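Local coordinates for tRNA-splicing ligase RtcB (Thermus thermophilus, PDB 2EPG), which probably joins RNA ends in a GTP- and manganese-dependent reaction, ligating a 2',3'-cyclic phosphate or 3'-phosphate end to a 5'-hydroxyl end, at residues Gln206-Gly211 and Ile245-Gly251; Ala304-Arg308 and Tyr335-His339; Leu167-Gly173 and Gln309-His313. Residues are numbered along the deposited sequence.

Interaction 1. Residues Gln206-Gly211 and Ile245-Gly251; sequences QIGTLG and IHTGSRG
R250 lays its guanidinium between Q206 and G211. Q206 CB covers one face; the CA of G211 covers the opposite one, 3.3 Å from R250 CZ. An all-m side chain (chi1 to chi3) folds R250 back over the 206-211 loop. R250 NE and NH1 both donate to T209 OG1, at 2.8 and 2.9 Å. T209 OG1 in turn donates to Q206 O over a very short 2.5 Å. This bond spans the type II beta turn Q206-T209, whose third residue, G208, has positive phi. Q206, with chi1 m and chi2 t, reaches past R250, and its OE1 accepts G251 N at 2.7 Å, in helix 250-265. A side chain on G211 would strike R250 NH2. L210 and T247 are in register, CA to CA 5.5 Å. T247 OG1 donates to L210 O at 2.7 Å. L210 CD2 lies 4.3 Å from I245 CG2. Here a loop is tied by side chains to a strand-loop-helix connection that carries H246, predicted to bind the second manganese. Strand 240-247 lies between strands 110-119 and 216-225 in the sheet, while helix 288-321 packs on both segments through N307 and I311.

Interaction 2. Residues Ala304-Arg308 and Tyr335-His339; sequences AFANR and YDLAH
R308 and D336 form a buried salt bridge. R308 NH1 donates to D336 OD2 at 3.0 Å, and R308 NE donates to D336 OD1 at 3.1 Å. A weak third bond runs from R308 NE to D336 OD2 at 3.2 Å. R308 takes chi1 m, chi2 t and chi3 m, and D336 takes chi1 t; both CA-to-CB bonds point across the gap. Each charge has further partners. D336 OD1 also pairs with R112 on strand 110-119, and R308 NH2 donates to T247 O and N108 O. One water donates to F305 O and to D336 OD1, both at 2.7 Å, and so ties the helix backbone to the carboxylate. F305, with chi1 m, sets its ring edge against the same carboxylate, F305 CE2 to D336 OD2 3.6 Å. L337 O lies over one face of the guanidinium, 4.0 Å from R308 NH1. The backbones stay apart. Residues 304-308 are regular helix and 335-338 are extended. Their axes approach to 10.1 Å, with N-to-C directions 146° apart, and F305 and D336 are the nearest CA pair at 8.3 Å. This is a helix packed on a sheet with an ion pair at the interface. The strand leads directly into H339, predicted to bind the second manganese and GMP. The R308 side chain lies about 7 Å from that of H246, another predicted manganese residue, close to the probable RtcB active site.

Interaction 3. Residues Leu167-Gly173 and Gln309-His313; sequences LVKRGYG and QLIAH
This is a partly buried contact between the end of a helix and the side of another, its centre about 20 Å from the centre of the chain. Helix 164-169 stops in a Schellman motif: Y172 N donates to L167 O at 2.9 Å, and G171 N donates to V168 O at 3.0 Å. G171 is the C-prime residue with positive phi. Y172 then centres an inverse gamma turn and brings G173 up to helix 288-321, with G173 and H313 CA atoms 5.4 Å apart. Q309, chi1 t and chi2 p, donates from NE2 to Y172 O at 3.0 Å. Q309 NE2 also donates to D177, and Q309 OE1 accepts from R112. H313, chi1 t, turns a ring face to Y172. Y172 CA sits 3.8 Å from the H313 ring centroid in a CH-pi contact. The Y172 ring, chi1 m, meets that ring edge-to-face, with centroids 5.5 Å apart and planes at 74°. L310 CD2 lies 3.9 Å from Y172 CD1, and L310 CG lies 4.2 Å from L167 CD1. V168 CG2 packs on Q309 CD at 3.6 Å. With one hydrogen bond, from Q309, and no salt bridge across it, the contact holds mainly by packing.

Helix 288-321 supplies a segment to interactions 2 and 3 and packs against both segments of interaction 1. Residues 304-308 and 309-313 are consecutive; the centres of interactions 2 and 3 are about 12 Å apart. Interactions 1 and 2, centres about 10 Å apart, share probable hydrogen bonds, G208 N to N307 OD1 at 2.5 Å and T247 O to R308 NH2 at 2.9 Å. Interactions 1 and 3 meet by packing, G208 CA to L310 CD1 3.5 Å. H246 and H339, both predicted to bind the second manganese, place interactions 1 and 2 beside the probable active site. In interaction 3 the L310 side chain is about 10 Å from that of L217, predicted to bind GMP.

Interaction 1. Residues Gln206-Gly211 and Ile245-Gly251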
ATOM      1  N   GLN A 206      10.749  15.907  -5.528  1.00 46.58           N
ATOM      2  CA  GLN A 206      10.054  15.507  -4.307  1.00 43.52           C
ATOM      3  C   GLN A 206      10.605  14.213  -3.714  1.00 40.60           C
ATOM      4  O   GLN A 206      10.208  13.815  -2.618  1.00 39.86           O
ATOM      5  CB  GLN A 206       8.555  15.351  -4.577  1.00 45.54           C
ATOM      6  CG  GLN A 206       7.878  16.611  -5.144  1.00 47.67           C
ATOM      7  CD  GLN A 206       6.390  16.416  -5.441  1.00 49.65           C
ATOM      8  OE1 GLN A 206       5.990  15.477  -6.146  1.00 52.09           O
ATOM      9  NE2 GLN A 206       5.565  17.312  -4.913  1.00 51.22           N
ATOM     10  N   ILE A 207      11.523  13.559  -4.424  1.00 37.31           N
ATOM     11  CA  ILE A 207      12.076  12.306  -3.920  1.00 34.59           C
ATOM     12  C   ILE A 207      12.687  12.533  -2.553  1.00 34.60           C
ATOM     13  O   ILE A 207      13.397  13.515  -2.329  1.00 34.50           O
ATOM     14  CB  ILE A 207      13.126  11.690  -4.899  1.00 33.99           C
ATOM     15  CG1 ILE A 207      13.456  10.252  -4.489  1.00 31.49           C
ATOM     16  CG2 ILE A 207      14.390  12.505  -4.919  1.00 31.25           C
ATOM     17  CD1 ILE A 207      14.301   9.527  -5.516  1.00 33.04           C
ATOM     18  N   GLY A 208      12.366  11.646  -1.618  1.00 34.76           N
ATOM     19  CA  GLY A 208      12.900  11.771  -0.273  1.00 32.16           C
ATOM     20  C   GLY A 208      12.050  12.620   0.642  1.00 31.39           C
ATOM     21  O   GLY A 208      12.522  13.061   1.690  1.00 32.99           O
ATOM     22  N   THR A 209      10.794  12.843   0.271  1.00 32.17           N
ATOM     23  CA  THR A 209       9.893  13.659   1.102  1.00 32.40           C
ATOM     24  C   THR A 209       8.598  12.908   1.332  1.00 31.90           C
ATOM     25  O   THR A 209       8.194  12.096   0.506  1.00 32.41           O
ATOM     26  CB  THR A 209       9.554  15.005   0.436  1.00 33.12           C
ATOM     27  OG1 THR A 209       8.835  14.766  -0.785  1.00 33.86           O
ATOM     28  CG2 THR A 209      10.827  15.777   0.121  1.00 31.35           C
ATOM     29  N   LEU A 210       7.953  13.189   2.457  1.00 32.61           N
ATOM     30  CA  LEU A 210       6.713  12.530   2.831  1.00 34.06           C
ATOM     31  C   LEU A 210       5.495  13.023   2.066  1.00 36.04           C
ATOM     32  O   LEU A 210       4.640  12.231   1.674  1.00 34.51           O
ATOM     33  CB  LEU A 210       6.491  12.705   4.343  1.00 34.82           C
ATOM     34  CG  LEU A 210       7.480  11.915   5.206  1.00 36.19           C
ATOM     35  CD1 LEU A 210       7.473  12.389   6.664  1.00 36.14           C
ATOM     36  CD2 LEU A 210       7.106  10.444   5.111  1.00 36.02           C
ATOM     37  N   GLY A 211       5.422  14.333   1.845  1.00 38.92           N
ATOM     38  CA  GLY A 211       4.285  14.893   1.144  1.00 43.53           C
ATOM     39  C   GLY A 211       3.261  15.338   2.171  1.00 48.58           C
ATOM     40  O   GLY A 211       3.509  15.270   3.370  1.00 49.64           O
ATOM     41  N   ILE A 245       6.816   4.259   7.840  1.00 27.62           N
ATOM     42  CA  ILE A 245       6.856   5.311   6.815  1.00 28.07           C
ATOM     43  C   ILE A 245       5.669   5.130   5.860  1.00 28.40           C
ATOM     44  O   ILE A 245       5.521   4.086   5.224  1.00 27.57           O
ATOM     45  CB  ILE A 245       8.164   5.219   5.997  1.00 28.36           C
ATOM     46  CG1 ILE A 245       9.371   5.363   6.930  1.00 27.34           C
ATOM     47  CG2 ILE A 245       8.180   6.292   4.914  1.00 30.19           C
ATOM     48  CD1 ILE A 245      10.704   4.869   6.310  1.00 25.66           C
ATOM     49  N   HIS A 246       4.839   6.160   5.768  1.00 28.95           N
ATOM     50  CA  HIS A 246       3.644   6.145   4.937  1.00 28.93           C
ATOM     51  C   HIS A 246       3.726   7.268   3.923  1.00 30.43           C
ATOM     52  O   HIS A 246       3.630   8.447   4.288  1.00 29.26           O
ATOM     53  CB  HIS A 246       2.410   6.359   5.811  1.00 31.27           C
ATOM     54  CG  HIS A 246       1.117   6.039   5.125  1.00 38.20           C
ATOM     55  ND1 HIS A 246       0.883   6.328   3.797  1.00 42.04           N
ATOM     56  CD2 HIS A 246      -0.020   5.470   5.589  1.00 38.32           C
ATOM     57  CE1 HIS A 246      -0.341   5.947   3.474  1.00 41.55           C
ATOM     58  NE2 HIS A 246      -0.909   5.423   4.544  1.00 39.78           N
ATOM     59  N   THR A 247       3.924   6.901   2.660  1.00 29.05           N
ATOM     60  CA  THR A 247       4.003   7.865   1.581  1.00 30.84           C
ATOM     61  C   THR A 247       4.025   7.143   0.227  1.00 31.47           C
ATOM     62  O   THR A 247       4.154   5.902   0.169  1.00 31.05           O
ATOM     63  CB  THR A 247       5.240   8.782   1.718  1.00 31.73           C
ATOM     64  OG1 THR A 247       5.174   9.802   0.717  1.00 34.17           O
ATOM     65  CG2 THR A 247       6.539   7.982   1.548  1.00 31.21           C
ATOM     66  N   GLY A 248       3.894   7.916  -0.853  1.00 30.04           N
ATOM     67  CA  GLY A 248       3.848   7.323  -2.178  1.00 28.29           C
ATOM     68  C   GLY A 248       4.689   7.934  -3.282  1.00 28.75           C
ATOM     69  O   GLY A 248       5.849   8.297  -3.066  1.00 26.43           O
ATOM     70  N   SER A 249       4.108   8.020  -4.480  1.00 29.31           N
ATOM     71  CA  SER A 249       4.815   8.563  -5.640  1.00 31.38           C
ATOM     72  C   SER A 249       4.717  10.087  -5.723  1.00 32.75           C
ATOM     73  O   SER A 249       5.167  10.702  -6.694  1.00 34.02           O
ATOM     74  CB  SER A 249       4.308   7.912  -6.936  1.00 30.41           C
ATOM     75  OG  SER A 249       2.893   7.960  -7.038  1.00 32.23           O
ATOM     76  N   ARG A 250       4.139  10.685  -4.690  1.00 33.25           N
ATOM     77  CA  ARG A 250       4.011  12.129  -4.610  1.00 35.61           C
ATOM     78  C   ARG A 250       3.291  12.751  -5.820  1.00 37.27           C
ATOM     79  O   ARG A 250       2.251  12.255  -6.250  1.00 38.83           O
ATOM     80  CB  ARG A 250       5.407  12.710  -4.423  1.00 34.61           C
ATOM     81  CG  ARG A 250       6.132  12.077  -3.243  1.00 36.15           C
ATOM     82  CD  ARG A 250       5.669  12.620  -1.878  1.00 37.71           C
ATOM     83  NE  ARG A 250       6.317  13.895  -1.558  1.00 39.13           N
ATOM     84  CZ  ARG A 250       5.767  15.094  -1.744  1.00 41.10           C
ATOM     85  NH1 ARG A 250       6.450  16.192  -1.438  1.00 38.00           N
ATOM     86  NH2 ARG A 250       4.520  15.196  -2.201  1.00 40.00           N
ATOM     87  N   GLY A 251       3.818  13.835  -6.371  1.00 37.12           N
ATOM     88  CA  GLY A 251       3.126  14.439  -7.501  1.00 37.58           C
ATOM     89  C   GLY A 251       3.205  13.674  -8.813  1.00 37.77           C
ATOM     90  O   GLY A 251       2.334  13.799  -9.679  1.00 35.34           O
TER

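Interaction 2. Residues Ala304-Arg308 and Tyr335-His339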
ATOM      1  N   ALA A 304       7.931   5.625  -6.087  1.00 23.28           N
ATOM      2  CA  ALA A 304       7.422   5.564  -4.713  1.00 23.21           C
ATOM      3  C   ALA A 304       8.289   4.605  -3.891  1.00 22.31           C
ATOM      4  O   ALA A 304       8.600   4.874  -2.735  1.00 24.78           O
ATOM      5  CB  ALA A 304       5.939   5.107  -4.699  1.00 19.91           C
ATOM      6  N   PHE A 305       8.681   3.478  -4.475  1.00 22.82           N
ATOM      7  CA  PHE A 305       9.531   2.551  -3.736  1.00 22.70           C
ATOM      8  C   PHE A 305      10.839   3.251  -3.338  1.00 22.56           C
ATOM      9  O   PHE A 305      11.302   3.117  -2.214  1.00 22.76           O
ATOM     10  CB  PHE A 305       9.855   1.312  -4.584  1.00 20.43           C
ATOM     11  CG  PHE A 305       8.790   0.235  -4.537  1.00 24.50           C
ATOM     12  CD1 PHE A 305       8.370  -0.393  -5.707  1.00 22.47           C
ATOM     13  CD2 PHE A 305       8.230  -0.167  -3.324  1.00 23.44           C
ATOM     14  CE1 PHE A 305       7.415  -1.400  -5.677  1.00 24.82           C
ATOM     15  CE2 PHE A 305       7.274  -1.171  -3.280  1.00 24.27           C
ATOM     16  CZ  PHE A 305       6.862  -1.792  -4.462  1.00 26.25           C
ATOM     17  N   ALA A 306      11.423   4.009  -4.268  1.00 24.95           N
ATOM     18  CA  ALA A 306      12.686   4.716  -4.031  1.00 21.95           C
ATOM     19  C   ALA A 306      12.531   5.795  -2.994  1.00 22.92           C
ATOM     20  O   ALA A 306      13.423   6.032  -2.179  1.00 22.80           O
ATOM     21  CB  ALA A 306      13.200   5.321  -5.330  1.00 22.87           C
ATOM     22  N   ASN A 307      11.392   6.464  -3.033  1.00 25.16           N
ATOM     23  CA  ASN A 307      11.111   7.523  -2.083  1.00 25.25           C
ATOM     24  C   ASN A 307      11.122   6.984  -0.645  1.00 26.63           C
ATOM     25  O   ASN A 307      11.674   7.618   0.262  1.00 26.01           O
ATOM     26  CB  ASN A 307       9.748   8.153  -2.393  1.00 25.79           C
ATOM     27  CG  ASN A 307       9.466   9.355  -1.525  1.00 27.89           C
ATOM     28  OD1 ASN A 307      10.341  10.193  -1.327  1.00 31.52           O
ATOM     29  ND2 ASN A 307       8.246   9.457  -1.010  1.00 29.70           N
ATOM     30  N   ARG A 308      10.492   5.829  -0.431  1.00 25.64           N
ATOM     31  CA  ARG A 308      10.459   5.253   0.905  1.00 25.99           C
ATOM     32  C   ARG A 308      11.861   4.765   1.280  1.00 25.48           C
ATOM     33  O   ARG A 308      12.279   4.879   2.433  1.00 25.76           O
ATOM     34  CB  ARG A 308       9.435   4.110   0.976  1.00 25.52           C
ATOM     35  CG  ARG A 308       7.978   4.599   0.887  1.00 25.35           C
ATOM     36  CD  ARG A 308       6.963   3.551   1.366  1.00 24.34           C
ATOM     37  NE  ARG A 308       6.818   2.403   0.469  1.00 25.26           N
ATOM     38  CZ  ARG A 308       5.942   2.323  -0.528  1.00 24.13           C
ATOM     39  NH1 ARG A 308       5.893   1.234  -1.272  1.00 25.06           N
ATOM     40  NH2 ARG A 308       5.114   3.330  -0.790  1.00 26.35           N
ATOM     41  N   TYR A 335       9.411  -5.052   6.330  1.00 22.58           N
ATOM     42  CA  TYR A 335       8.748  -5.209   5.029  1.00 23.05           C
ATOM     43  C   TYR A 335       8.362  -3.840   4.466  1.00 23.14           C
ATOM     44  O   TYR A 335       8.394  -2.832   5.172  1.00 24.06           O
ATOM     45  CB  TYR A 335       7.488  -6.092   5.122  1.00 18.49           C
ATOM     46  CG  TYR A 335       7.192  -6.777   3.812  1.00 19.04           C
ATOM     47  CD1 TYR A 335       8.143  -7.604   3.215  1.00 17.42           C
ATOM     48  CD2 TYR A 335       5.981  -6.599   3.155  1.00 19.44           C
ATOM     49  CE1 TYR A 335       7.887  -8.226   1.992  1.00 18.64           C
ATOM     50  CE2 TYR A 335       5.726  -7.228   1.944  1.00 20.92           C
ATOM     51  CZ  TYR A 335       6.688  -8.038   1.372  1.00 18.17           C
ATOM     52  OH  TYR A 335       6.443  -8.661   0.169  1.00 20.15           O
ATOM     53  N   ASP A 336       7.996  -3.815   3.192  1.00 24.21           N
ATOM     54  CA  ASP A 336       7.565  -2.594   2.523  1.00 24.65           C
ATOM     55  C   ASP A 336       6.598  -3.035   1.420  1.00 24.44           C
ATOM     56  O   ASP A 336       6.951  -3.861   0.576  1.00 24.84           O
ATOM     57  CB  ASP A 336       8.796  -1.856   1.958  1.00 24.31           C
ATOM     58  CG  ASP A 336       8.432  -0.612   1.135  1.00 25.37           C
ATOM     59  OD1 ASP A 336       9.082   0.436   1.334  1.00 22.92           O
ATOM     60  OD2 ASP A 336       7.524  -0.681   0.276  1.00 23.47           O
ATOM     61  N   LEU A 337       5.372  -2.510   1.439  1.00 23.76           N
ATOM     62  CA  LEU A 337       4.385  -2.882   0.435  1.00 25.55           C
ATOM     63  C   LEU A 337       3.440  -1.749   0.060  1.00 26.64           C
ATOM     64  O   LEU A 337       3.222  -0.811   0.819  1.00 26.82           O
ATOM     65  CB  LEU A 337       3.552  -4.092   0.900  1.00 25.18           C
ATOM     66  CG  LEU A 337       2.366  -3.843   1.851  1.00 25.55           C
ATOM     67  CD1 LEU A 337       1.644  -5.167   2.158  1.00 22.43           C
ATOM     68  CD2 LEU A 337       2.870  -3.197   3.144  1.00 20.33           C
ATOM     69  N   ALA A 338       2.883  -1.861  -1.139  1.00 28.66           N
ATOM     70  CA  ALA A 338       1.963  -0.878  -1.684  1.00 29.12           C
ATOM     71  C   ALA A 338       0.540  -1.062  -1.182  1.00 30.51           C
ATOM     72  O   ALA A 338       0.147  -2.168  -0.824  1.00 31.57           O
ATOM     73  CB  ALA A 338       1.974  -0.973  -3.212  1.00 28.99           C
ATOM     74  N   HIS A 339      -0.220   0.033  -1.175  1.00 32.40           N
ATOM     75  CA  HIS A 339      -1.626   0.033  -0.778  1.00 34.13           C
ATOM     76  C   HIS A 339      -2.475   0.391  -2.007  1.00 33.27           C
ATOM     77  O   HIS A 339      -3.689   0.215  -1.996  1.00 33.60           O
ATOM     78  CB  HIS A 339      -1.875   1.030   0.371  1.00 38.31           C
ATOM     79  CG  HIS A 339      -1.488   0.502   1.722  1.00 45.21           C
ATOM     80  ND1 HIS A 339      -2.176   0.828   2.875  1.00 48.87           N
ATOM     81  CD2 HIS A 339      -0.527  -0.380   2.096  1.00 46.50           C
ATOM     82  CE1 HIS A 339      -1.662   0.163   3.896  1.00 47.84           C
ATOM     83  NE2 HIS A 339      -0.662  -0.578   3.450  1.00 47.42           N
TER
HETATM   84  O   HOH W   1      10.507   0.854  -0.935  1.00 20.55           O

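Interaction 3. Residues Leu167-Gly173 and Gln309-His313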
ATOM      1  N   LEU A 167      18.955   3.106  -5.563  1.00 27.63           N
ATOM      2  CA  LEU A 167      19.423   3.874  -4.419  1.00 28.41           C
ATOM      3  C   LEU A 167      20.276   3.045  -3.461  1.00 29.90           C
ATOM      4  O   LEU A 167      21.279   3.528  -2.949  1.00 30.30           O
ATOM      5  CB  LEU A 167      18.234   4.457  -3.660  1.00 26.25           C
ATOM      6  CG  LEU A 167      17.461   5.608  -4.315  1.00 26.57           C
ATOM      7  CD1 LEU A 167      16.207   5.921  -3.490  1.00 22.82           C
ATOM      8  CD2 LEU A 167      18.357   6.832  -4.391  1.00 23.25           C
ATOM      9  N   VAL A 168      19.870   1.804  -3.207  1.00 28.79           N
ATOM     10  CA  VAL A 168      20.626   0.946  -2.307  1.00 30.74           C
ATOM     11  C   VAL A 168      22.036   0.695  -2.849  1.00 31.18           C
ATOM     12  O   VAL A 168      23.009   0.740  -2.100  1.00 31.17           O
ATOM     13  CB  VAL A 168      19.927  -0.422  -2.119  1.00 30.00           C
ATOM     14  CG1 VAL A 168      20.836  -1.368  -1.333  1.00 26.54           C
ATOM     15  CG2 VAL A 168      18.609  -0.215  -1.406  1.00 27.02           C
ATOM     16  N   LYS A 169      22.130   0.404  -4.145  1.00 32.93           N
ATOM     17  CA  LYS A 169      23.419   0.153  -4.784  1.00 33.77           C
ATOM     18  C   LYS A 169      24.331   1.376  -4.763  1.00 34.11           C
ATOM     19  O   LYS A 169      25.527   1.238  -4.959  1.00 35.15           O
ATOM     20  CB  LYS A 169      23.210  -0.331  -6.222  1.00 33.94           C
ATOM     21  CG  LYS A 169      22.583  -1.716  -6.293  1.00 37.06           C
ATOM     22  CD  LYS A 169      22.002  -2.037  -7.667  1.00 37.06           C
ATOM     23  CE  LYS A 169      23.052  -1.979  -8.758  1.00 35.13           C
ATOM     24  NZ  LYS A 169      22.476  -2.450 -10.039  1.00 35.42           N
ATOM     25  N   ARG A 170      23.781   2.569  -4.524  1.00 35.55           N
ATOM     26  CA  ARG A 170      24.614   3.775  -4.455  1.00 35.25           C
ATOM     27  C   ARG A 170      24.821   4.240  -3.023  1.00 35.09           C
ATOM     28  O   ARG A 170      25.188   5.383  -2.786  1.00 33.00           O
ATOM     29  CB  ARG A 170      24.026   4.937  -5.266  1.00 34.39           C
ATOM     30  CG  ARG A 170      24.432   4.977  -6.741  1.00 36.39           C
ATOM     31  CD  ARG A 170      23.654   3.984  -7.546  1.00 36.40           C
ATOM     32  NE  ARG A 170      24.071   3.887  -8.942  1.00 37.51           N
ATOM     33  CZ  ARG A 170      23.555   3.001  -9.788  1.00 37.39           C
ATOM     34  NH1 ARG A 170      23.963   2.945 -11.042  1.00 35.17           N
ATOM     35  NH2 ARG A 170      22.615   2.156  -9.368  1.00 37.81           N
ATOM     36  N   GLY A 171      24.556   3.367  -2.061  1.00 34.96           N
ATOM     37  CA  GLY A 171      24.777   3.738  -0.671  1.00 33.66           C
ATOM     38  C   GLY A 171      23.613   4.268   0.140  1.00 32.06           C
ATOM     39  O   GLY A 171      23.766   4.508   1.328  1.00 33.36           O
ATOM     40  N   TYR A 172      22.448   4.448  -0.462  1.00 32.15           N
ATOM     41  CA  TYR A 172      21.311   4.980   0.297  1.00 33.09           C
ATOM     42  C   TYR A 172      20.476   3.860   0.929  1.00 33.05           C
ATOM     43  O   TYR A 172      19.259   3.791   0.737  1.00 31.96           O
ATOM     44  CB  TYR A 172      20.432   5.836  -0.617  1.00 33.64           C
ATOM     45  CG  TYR A 172      21.143   7.035  -1.180  1.00 36.23           C
ATOM     46  CD1 TYR A 172      21.221   8.222  -0.455  1.00 36.98           C
ATOM     47  CD2 TYR A 172      21.752   6.980  -2.434  1.00 36.64           C
ATOM     48  CE1 TYR A 172      21.886   9.334  -0.968  1.00 39.83           C
ATOM     49  CE2 TYR A 172      22.421   8.079  -2.956  1.00 38.44           C
ATOM     50  CZ  TYR A 172      22.482   9.251  -2.218  1.00 39.84           C
ATOM     51  OH  TYR A 172      23.137  10.342  -2.727  1.00 43.14           O
ATOM     52  N   GLY A 173      21.145   2.986   1.675  1.00 33.52           N
ATOM     53  CA  GLY A 173      20.468   1.878   2.328  1.00 33.45           C
ATOM     54  C   GLY A 173      21.441   0.760   2.637  1.00 33.82           C
ATOM     55  O   GLY A 173      22.641   0.914   2.421  1.00 33.32           O
ATOM     56  N   GLN A 309      12.588   4.229   0.306  1.00 24.22           N
ATOM     57  CA  GLN A 309      13.933   3.762   0.566  1.00 24.68           C
ATOM     58  C   GLN A 309      14.794   4.941   1.027  1.00 26.17           C
ATOM     59  O   GLN A 309      15.548   4.812   1.993  1.00 27.61           O
ATOM     60  CB  GLN A 309      14.540   3.133  -0.697  1.00 22.01           C
ATOM     61  CG  GLN A 309      16.000   2.699  -0.538  1.00 24.49           C
ATOM     62  CD  GLN A 309      16.190   1.586   0.511  1.00 26.26           C
ATOM     63  OE1 GLN A 309      15.440   0.609   0.542  1.00 24.98           O
ATOM     64  NE2 GLN A 309      17.204   1.730   1.351  1.00 23.18           N
ATOM     65  N   LEU A 310      14.656   6.092   0.362  1.00 26.52           N
ATOM     66  CA  LEU A 310      15.451   7.274   0.713  1.00 26.55           C
ATOM     67  C   LEU A 310      15.106   7.750   2.106  1.00 26.14           C
ATOM     68  O   LEU A 310      15.982   8.077   2.896  1.00 28.45           O
ATOM     69  CB  LEU A 310      15.210   8.438  -0.271  1.00 28.26           C
ATOM     70  CG  LEU A 310      16.434   9.160  -0.868  1.00 31.01           C
ATOM     71  CD1 LEU A 310      16.027  10.546  -1.393  1.00 26.14           C
ATOM     72  CD2 LEU A 310      17.549   9.291   0.162  1.00 29.29           C
ATOM     73  N   ILE A 311      13.818   7.803   2.406  1.00 27.20           N
ATOM     74  CA  ILE A 311      13.387   8.244   3.724  1.00 26.42           C
ATOM     75  C   ILE A 311      13.957   7.321   4.796  1.00 27.45           C
ATOM     76  O   ILE A 311      14.403   7.779   5.846  1.00 29.15           O
ATOM     77  CB  ILE A 311      11.846   8.288   3.808  1.00 25.22           C
ATOM     78  CG1 ILE A 311      11.318   9.373   2.855  1.00 27.17           C
ATOM     79  CG2 ILE A 311      11.397   8.600   5.248  1.00 23.30           C
ATOM     80  CD1 ILE A 311       9.810   9.394   2.687  1.00 27.20           C
ATOM     81  N   ALA A 312      13.960   6.022   4.524  1.00 27.78           N
ATOM     82  CA  ALA A 312      14.492   5.061   5.485  1.00 26.72           C
ATOM     83  C   ALA A 312      15.970   5.352   5.735  1.00 27.26           C
ATOM     84  O   ALA A 312      16.445   5.239   6.866  1.00 27.85           O
ATOM     85  CB  ALA A 312      14.312   3.633   4.966  1.00 24.43           C
ATOM     86  N   HIS A 313      16.692   5.738   4.686  1.00 27.28           N
ATOM     87  CA  HIS A 313      18.115   6.058   4.828  1.00 28.36           C
ATOM     88  C   HIS A 313      18.265   7.246   5.782  1.00 28.42           C
ATOM     89  O   HIS A 313      19.110   7.225   6.679  1.00 27.72           O
ATOM     90  CB  HIS A 313      18.740   6.398   3.460  1.00 29.21           C
ATOM     91  CG  HIS A 313      20.200   6.732   3.530  1.00 31.43           C
ATOM     92  ND1 HIS A 313      21.172   5.786   3.786  1.00 34.39           N
ATOM     93  CD2 HIS A 313      20.851   7.915   3.407  1.00 31.31           C
ATOM     94  CE1 HIS A 313      22.358   6.370   3.818  1.00 33.92           C
ATOM     95  NE2 HIS A 313      22.191   7.662   3.592  1.00 34.43           N
TER